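Local structure of alternansucrase (6HVG) at residues Val1261-Ile1273 and Ser1305-Glu1317. The protein is a large multidomain member of glycoside hydrolase family 70, built around a TIM barrel and carrying repeats of the choline-binding and cell-wall-binding kind. Numbering follows the deposited sequence.
Sequences VLKDWATNQYFNI and SISGYQAKDTFIE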
loop_
_atom_site.group_PDB
_atom_site.type_symbol
_atom_site.label_atom_id
_atom_site.label_comp_id
_atom_site.label_asym_id
_atom_site.label_seq_id
_atom_site.Cartn_x
_atom_site.Cartn_y
_atom_site.Cartn_z
ATOM N N VAL A 1261 -17.239 -18.046 11.734
ATOM C CA VAL A 1261 -18.603 -18.115 12.246
ATOM C C VAL A 1261 -19.210 -19.413 11.726
ATOM O O VAL A 1261 -19.306 -19.610 10.518
ATOM C CB VAL A 1261 -19.468 -16.943 11.763
ATOM C CG1 VAL A 1261 -20.885 -17.049 12.332
ATOM C CG2 VAL A 1261 -18.854 -15.602 12.151
ATOM N N LEU A 1262 -19.612 -20.297 12.637
ATOM C CA LEU A 1262 -19.902 -21.687 12.291
ATOM C C LEU A 1262 -21.248 -21.904 11.634
ATOM O O LEU A 1262 -22.243 -21.287 11.990
ATOM C CB LEU A 1262 -19.793 -22.566 13.521
ATOM C CG LEU A 1262 -18.397 -22.594 14.134
ATOM C CD1 LEU A 1262 -18.378 -23.313 15.471
ATOM C CD2 LEU A 1262 -17.444 -23.250 13.165
ATOM N N LYS A 1263 -21.238 -22.829 10.680
ATOM C CA LYS A 1263 -22.292 -22.998 9.700
ATOM C C LYS A 1263 -22.454 -24.475 9.384
ATOM O O LYS A 1263 -21.498 -25.236 9.483
ATOM C CB LYS A 1263 -21.863 -22.218 8.464
ATOM C CG LYS A 1263 -22.823 -22.101 7.292
ATOM C CD LYS A 1263 -22.016 -21.944 6.010
ATOM C CE LYS A 1263 -22.775 -21.430 4.804
ATOM N NZ LYS A 1263 -21.926 -21.574 3.586
ATOM N N ASP A 1264 -23.675 -24.876 9.051
ATOM C CA ASP A 1264 -23.960 -26.219 8.597
ATOM C C ASP A 1264 -23.925 -26.227 7.080
ATOM O O ASP A 1264 -24.618 -25.420 6.454
ATOM C CB ASP A 1264 -25.340 -26.633 9.070
ATOM C CG ASP A 1264 -25.828 -27.882 8.388
ATOM O OD1 ASP A 1264 -25.143 -28.921 8.491
ATOM O OD2 ASP A 1264 -26.877 -27.825 7.727
ATOM N N TRP A 1265 -23.119 -27.113 6.484
ATOM C CA TRP A 1265 -22.923 -27.060 5.039
ATOM C C TRP A 1265 -24.170 -27.433 4.304
ATOM O O TRP A 1265 -24.403 -26.970 3.186
ATOM C CB TRP A 1265 -21.778 -27.950 4.570
ATOM C CG TRP A 1265 -20.452 -27.631 5.186
ATOM C CD1 TRP A 1265 -19.670 -28.475 5.907
ATOM C CD2 TRP A 1265 -19.756 -26.400 5.131
ATOM N NE1 TRP A 1265 -18.528 -27.848 6.318
ATOM C CE2 TRP A 1265 -18.558 -26.564 5.863
ATOM C CE3 TRP A 1265 -20.009 -25.178 4.525
ATOM C CZ2 TRP A 1265 -17.617 -25.545 6.011
ATOM C CZ3 TRP A 1265 -19.063 -24.153 4.674
ATOM C CH2 TRP A 1265 -17.881 -24.354 5.413
ATOM N N ALA A 1266 -24.976 -28.285 4.917
ATOM C CA ALA A 1266 -26.115 -28.900 4.251
ATOM C C ALA A 1266 -27.256 -27.938 3.972
ATOM O O ALA A 1266 -27.808 -27.911 2.873
ATOM C CB ALA A 1266 -26.609 -30.040 5.095
ATOM N N THR A 1267 -27.608 -27.157 4.991
ATOM C CA THR A 1267 -28.679 -26.180 4.904
ATOM C C THR A 1267 -28.178 -24.761 4.707
ATOM O O THR A 1267 -28.953 -23.889 4.349
ATOM C CB THR A 1267 -29.471 -26.189 6.192
ATOM O OG1 THR A 1267 -28.582 -25.983 7.287
ATOM C CG2 THR A 1267 -30.154 -27.516 6.376
ATOM N N ASN A 1268 -26.874 -24.553 4.905
ATOM C CA ASN A 1268 -26.214 -23.242 4.871
ATOM C C ASN A 1268 -26.707 -22.257 5.930
ATOM O O ASN A 1268 -26.443 -21.088 5.829
ATOM C CB ASN A 1268 -26.279 -22.643 3.485
ATOM C CG ASN A 1268 -25.525 -23.479 2.462
ATOM O OD1 ASN A 1268 -24.300 -23.635 2.542
ATOM N ND2 ASN A 1268 -26.249 -23.979 1.466
ATOM N N GLN A 1269 -27.364 -22.756 6.972
ATOM C CA GLN A 1269 -27.809 -21.943 8.082
ATOM C C GLN A 1269 -26.716 -21.888 9.139
ATOM O O GLN A 1269 -26.014 -22.872 9.365
ATOM C CB GLN A 1269 -29.089 -22.534 8.676
ATOM C CG GLN A 1269 -29.726 -21.682 9.761
ATOM C CD GLN A 1269 -30.992 -22.294 10.294
ATOM O OE1 GLN A 1269 -31.404 -23.362 9.861
ATOM N NE2 GLN A 1269 -31.608 -21.626 11.257
ATOM N N TYR A 1270 -26.562 -20.729 9.778
ATOM C CA TYR A 1270 -25.517 -20.549 10.781
ATOM C C TYR A 1270 -26.069 -20.927 12.140
ATOM O O TYR A 1270 -27.237 -20.704 12.417
ATOM C CB TYR A 1270 -25.016 -19.103 10.795
ATOM C CG TYR A 1270 -24.104 -18.693 9.625
ATOM C CD1 TYR A 1270 -24.634 -18.199 8.439
ATOM C CD2 TYR A 1270 -22.715 -18.770 9.718
ATOM C CE1 TYR A 1270 -23.821 -17.807 7.390
ATOM C CE2 TYR A 1270 -21.904 -18.385 8.662
ATOM C CZ TYR A 1270 -22.470 -17.895 7.516
ATOM O OH TYR A 1270 -21.675 -17.534 6.469
ATOM N N PHE A 1271 -25.248 -21.495 13.001
ATOM C CA PHE A 1271 -25.741 -21.863 14.330
ATOM C C PHE A 1271 -26.015 -20.614 15.154
ATOM O O PHE A 1271 -25.278 -19.632 15.070
ATOM C CB PHE A 1271 -24.756 -22.806 15.053
ATOM C CG PHE A 1271 -24.420 -24.045 14.258
ATOM C CD1 PHE A 1271 -25.423 -24.939 13.919
ATOM C CD2 PHE A 1271 -23.135 -24.277 13.798
ATOM C CE1 PHE A 1271 -25.146 -26.047 13.162
ATOM C CE2 PHE A 1271 -22.850 -25.402 13.043
ATOM C CZ PHE A 1271 -23.850 -26.283 12.725
ATOM N N ASN A 1272 -27.081 -20.651 15.943
ATOM C CA ASN A 1272 -27.418 -19.542 16.828
ATOM C C ASN A 1272 -28.148 -19.989 18.090
ATOM O O ASN A 1272 -28.909 -20.959 18.062
ATOM C CB ASN A 1272 -28.253 -18.493 16.078
ATOM C CG ASN A 1272 -28.153 -17.110 16.709
ATOM O OD1 ASN A 1272 -28.889 -16.788 17.626
ATOM N ND2 ASN A 1272 -27.216 -16.304 16.235
ATOM N N ILE A 1273 -27.931 -19.254 19.181
ATOM C CA ILE A 1273 -28.508 -19.592 20.497
ATOM C C ILE A 1273 -29.067 -18.384 21.273
ATOM O O ILE A 1273 -29.301 -18.475 22.470
ATOM C CB ILE A 1273 -27.444 -20.252 21.386
ATOM C CG1 ILE A 1273 -26.157 -19.434 21.322
ATOM C CG2 ILE A 1273 -27.204 -21.696 20.961
ATOM C CD1 ILE A 1273 -25.387 -19.412 22.608
ATOM N N SER A 1305 -25.270 -34.035 6.746
ATOM C CA SER A 1305 -24.054 -33.466 7.320
ATOM C C SER A 1305 -23.726 -34.025 8.702
ATOM O O SER A 1305 -24.562 -34.699 9.299
ATOM C CB SER A 1305 -24.210 -31.967 7.411
ATOM O OG SER A 1305 -25.319 -31.650 8.232
ATOM N N ILE A 1306 -22.525 -33.727 9.206
ATOM C CA ILE A 1306 -22.109 -34.205 10.525
ATOM C C ILE A 1306 -23.076 -33.746 11.623
ATOM O O ILE A 1306 -23.169 -34.382 12.659
ATOM C CB ILE A 1306 -20.686 -33.753 10.876
ATOM C CG1 ILE A 1306 -19.703 -34.468 9.983
ATOM C CG2 ILE A 1306 -20.340 -34.078 12.317
ATOM C CD1 ILE A 1306 -18.255 -34.334 10.400
ATOM N N SER A 1307 -23.781 -32.649 11.390
ATOM C CA SER A 1307 -24.727 -32.133 12.349
ATOM C C SER A 1307 -26.113 -32.761 12.214
ATOM O O SER A 1307 -27.022 -32.443 12.983
ATOM C CB SER A 1307 -24.846 -30.618 12.183
ATOM O OG SER A 1307 -23.593 -29.986 12.413
ATOM N N GLY A 1308 -26.276 -33.666 11.266
ATOM C CA GLY A 1308 -27.509 -34.417 11.140
ATOM C C GLY A 1308 -28.587 -33.879 10.233
ATOM O O GLY A 1308 -29.711 -34.349 10.316
ATOM N N TYR A 1309 -28.273 -32.929 9.362
ATOM C CA TYR A 1309 -29.313 -32.300 8.522
ATOM C C TYR A 1309 -29.133 -32.637 7.058
ATOM O O TYR A 1309 -28.016 -32.887 6.611
ATOM C CB TYR A 1309 -29.301 -30.810 8.696
ATOM C CG TYR A 1309 -29.479 -30.379 10.116
ATOM C CD1 TYR A 1309 -30.726 -30.392 10.710
ATOM C CD2 TYR A 1309 -28.388 -29.926 10.875
ATOM C CE1 TYR A 1309 -30.905 -29.960 12.023
ATOM C CE2 TYR A 1309 -28.552 -29.497 12.198
ATOM C CZ TYR A 1309 -29.820 -29.522 12.764
ATOM O OH TYR A 1309 -30.021 -29.127 14.061
ATOM N N GLN A 1310 -30.237 -32.686 6.318
ATOM C CA GLN A 1310 -30.201 -33.045 4.921
ATOM C C GLN A 1310 -29.708 -31.913 4.050
ATOM O O GLN A 1310 -30.084 -30.765 4.254
ATOM C CB GLN A 1310 -31.586 -33.468 4.446
ATOM C CG GLN A 1310 -31.529 -34.264 3.136
ATOM C CD GLN A 1310 -32.883 -34.621 2.580
ATOM O OE1 GLN A 1310 -33.904 -34.356 3.208
ATOM N NE2 GLN A 1310 -32.900 -35.211 1.383
ATOM N N ALA A 1311 -28.871 -32.254 3.072
ATOM C CA ALA A 1311 -28.347 -31.284 2.116
ATOM C C ALA A 1311 -29.417 -30.939 1.107
ATOM O O ALA A 1311 -29.878 -31.793 0.358
ATOM C CB ALA A 1311 -27.119 -31.856 1.398
ATOM N N LYS A 1312 -29.807 -29.682 1.081
ATOM C CA LYS A 1312 -30.712 -29.150 0.054
ATOM C C LYS A 1312 -30.184 -27.841 -0.464
ATOM O O LYS A 1312 -29.842 -26.964 0.326
ATOM C CB LYS A 1312 -32.119 -28.883 0.609
ATOM C CG LYS A 1312 -32.774 -30.092 1.207
ATOM C CD LYS A 1312 -34.241 -29.847 1.503
ATOM C CE LYS A 1312 -34.883 -31.150 1.953
ATOM N NZ LYS A 1312 -36.311 -31.002 2.296
ATOM N N ASP A 1313 -30.127 -27.716 -1.793
ATOM C CA ASP A 1313 -29.741 -26.479 -2.463
ATOM C C ASP A 1313 -28.372 -26.035 -1.958
ATOM O O ASP A 1313 -28.225 -24.974 -1.365
ATOM C CB ASP A 1313 -30.820 -25.416 -2.238
ATOM C CG ASP A 1313 -30.572 -24.136 -3.011
ATOM O OD1 ASP A 1313 -29.927 -24.185 -4.087
ATOM O OD2 ASP A 1313 -31.073 -23.084 -2.530
ATOM N N THR A 1314 -27.389 -26.898 -2.165
ATOM C CA THR A 1314 -26.058 -26.676 -1.643
ATOM C C THR A 1314 -25.051 -27.580 -2.323
ATOM O O THR A 1314 -25.396 -28.644 -2.814
ATOM C CB THR A 1314 -26.002 -26.926 -0.140
ATOM O OG1 THR A 1314 -24.811 -26.373 0.392
ATOM C CG2 THR A 1314 -26.014 -28.399 0.163
ATOM N N PHE A 1315 -23.808 -27.140 -2.343
ATOM C CA PHE A 1315 -22.701 -27.943 -2.861
ATOM C C PHE A 1315 -22.041 -28.669 -1.691
ATOM O O PHE A 1315 -21.934 -28.120 -0.612
ATOM C CB PHE A 1315 -21.687 -27.040 -3.560
ATOM C CG PHE A 1315 -22.077 -26.652 -4.956
ATOM C CD1 PHE A 1315 -22.896 -25.563 -5.205
ATOM C CD2 PHE A 1315 -21.603 -27.380 -6.028
ATOM C CE1 PHE A 1315 -23.219 -25.208 -6.510
ATOM C CE2 PHE A 1315 -21.922 -27.037 -7.321
ATOM C CZ PHE A 1315 -22.742 -25.964 -7.561
ATOM N N ILE A 1316 -21.633 -29.902 -1.904
ATOM C CA ILE A 1316 -21.084 -30.747 -0.838
ATOM C C ILE A 1316 -19.878 -31.484 -1.375
ATOM O O ILE A 1316 -19.882 -31.972 -2.520
ATOM C CB ILE A 1316 -22.105 -31.807 -0.351
ATOM C CG1 ILE A 1316 -23.312 -31.159 0.328
ATOM C CG2 ILE A 1316 -21.452 -32.786 0.615
ATOM C CD1 ILE A 1316 -23.034 -30.558 1.704
ATOM N N GLU A 1317 -18.848 -31.550 -0.546
ATOM C CA GLU A 1317 -17.612 -32.236 -0.905
ATOM C C GLU A 1317 -17.456 -33.498 -0.070
ATOM O O GLU A 1317 -17.567 -33.436 1.147
ATOM C CB GLU A 1317 -16.413 -31.315 -0.651
ATOM C CG GLU A 1317 -15.083 -31.912 -1.085
ATOM C CD GLU A 1317 -13.885 -31.072 -0.709
ATOM O OE1 GLU A 1317 -14.046 -30.106 0.065
ATOM O OE2 GLU A 1317 -12.780 -31.382 -1.219
HETATM O O HOH W 1 -22.655 -29.602 9.667
#
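Asp1264 reaches Ser1305 with OD1, whose syn lone pair takes the short serine's hydroxyl OG at 2.7 Å. Asp1264 CG lies anti to the backbone N (chi1 167°), which turns the carboxylate to the type I turn Ser1305-Gly1308; there a water donates to OD1 and is hydrogen-bonded to Ser1307 OG. The other oxygen, OD2, serves its own loop: it takes Thr1267 OG1 on its anti lone pair, while Thr1267 N comes from above the carboxylate plane, completing an Asx motif. An aspartate suits this place because its two oxygens can join loop and turn at once.

Trp1265 contributes mainly backbone, its carbonyl O accepting from the short-reaching hydroxyl Thr1314 OG1 at 2.9 Å, nearly in line with the C=O bond; its CB meets Ile1316 CD1 at 4.1 Å. Ala1266 and Ala1311 lie side by side, CA to CA 3.9 Å, as two methyl side chains allow; Ala1266 CB also faces the carbonyl oxygens of Tyr1309 and Gln1310. Ala1266 O receives Lys1312 N at 3.2 Å, from 38° above the carbonyl plane. Thr1267, besides its hydroxyl, offers methyl CG2 to Tyr1309 CB. Asn1268 supplies an amide N-H, ND2 bonding weakly to Thr1314 OG1, so that hydroxyl both donates and accepts. Phe1271 brings CZ to within 3.7 Å of Ser1307 OG, a hydroxyl hydrogen-bonded to Trp443 NE1 outside the two segments.

The contact thus joins a loop of the family 70 part of the chain, following strand 1248-1252, to the turn after strand 1301-1304 and to the beta hairpin 1314-1317/1323-1326 of a putative cell wall-binding repeat, begun by a G1 beta bulge at Asp1313 and Thr1314 opposite Phe1326.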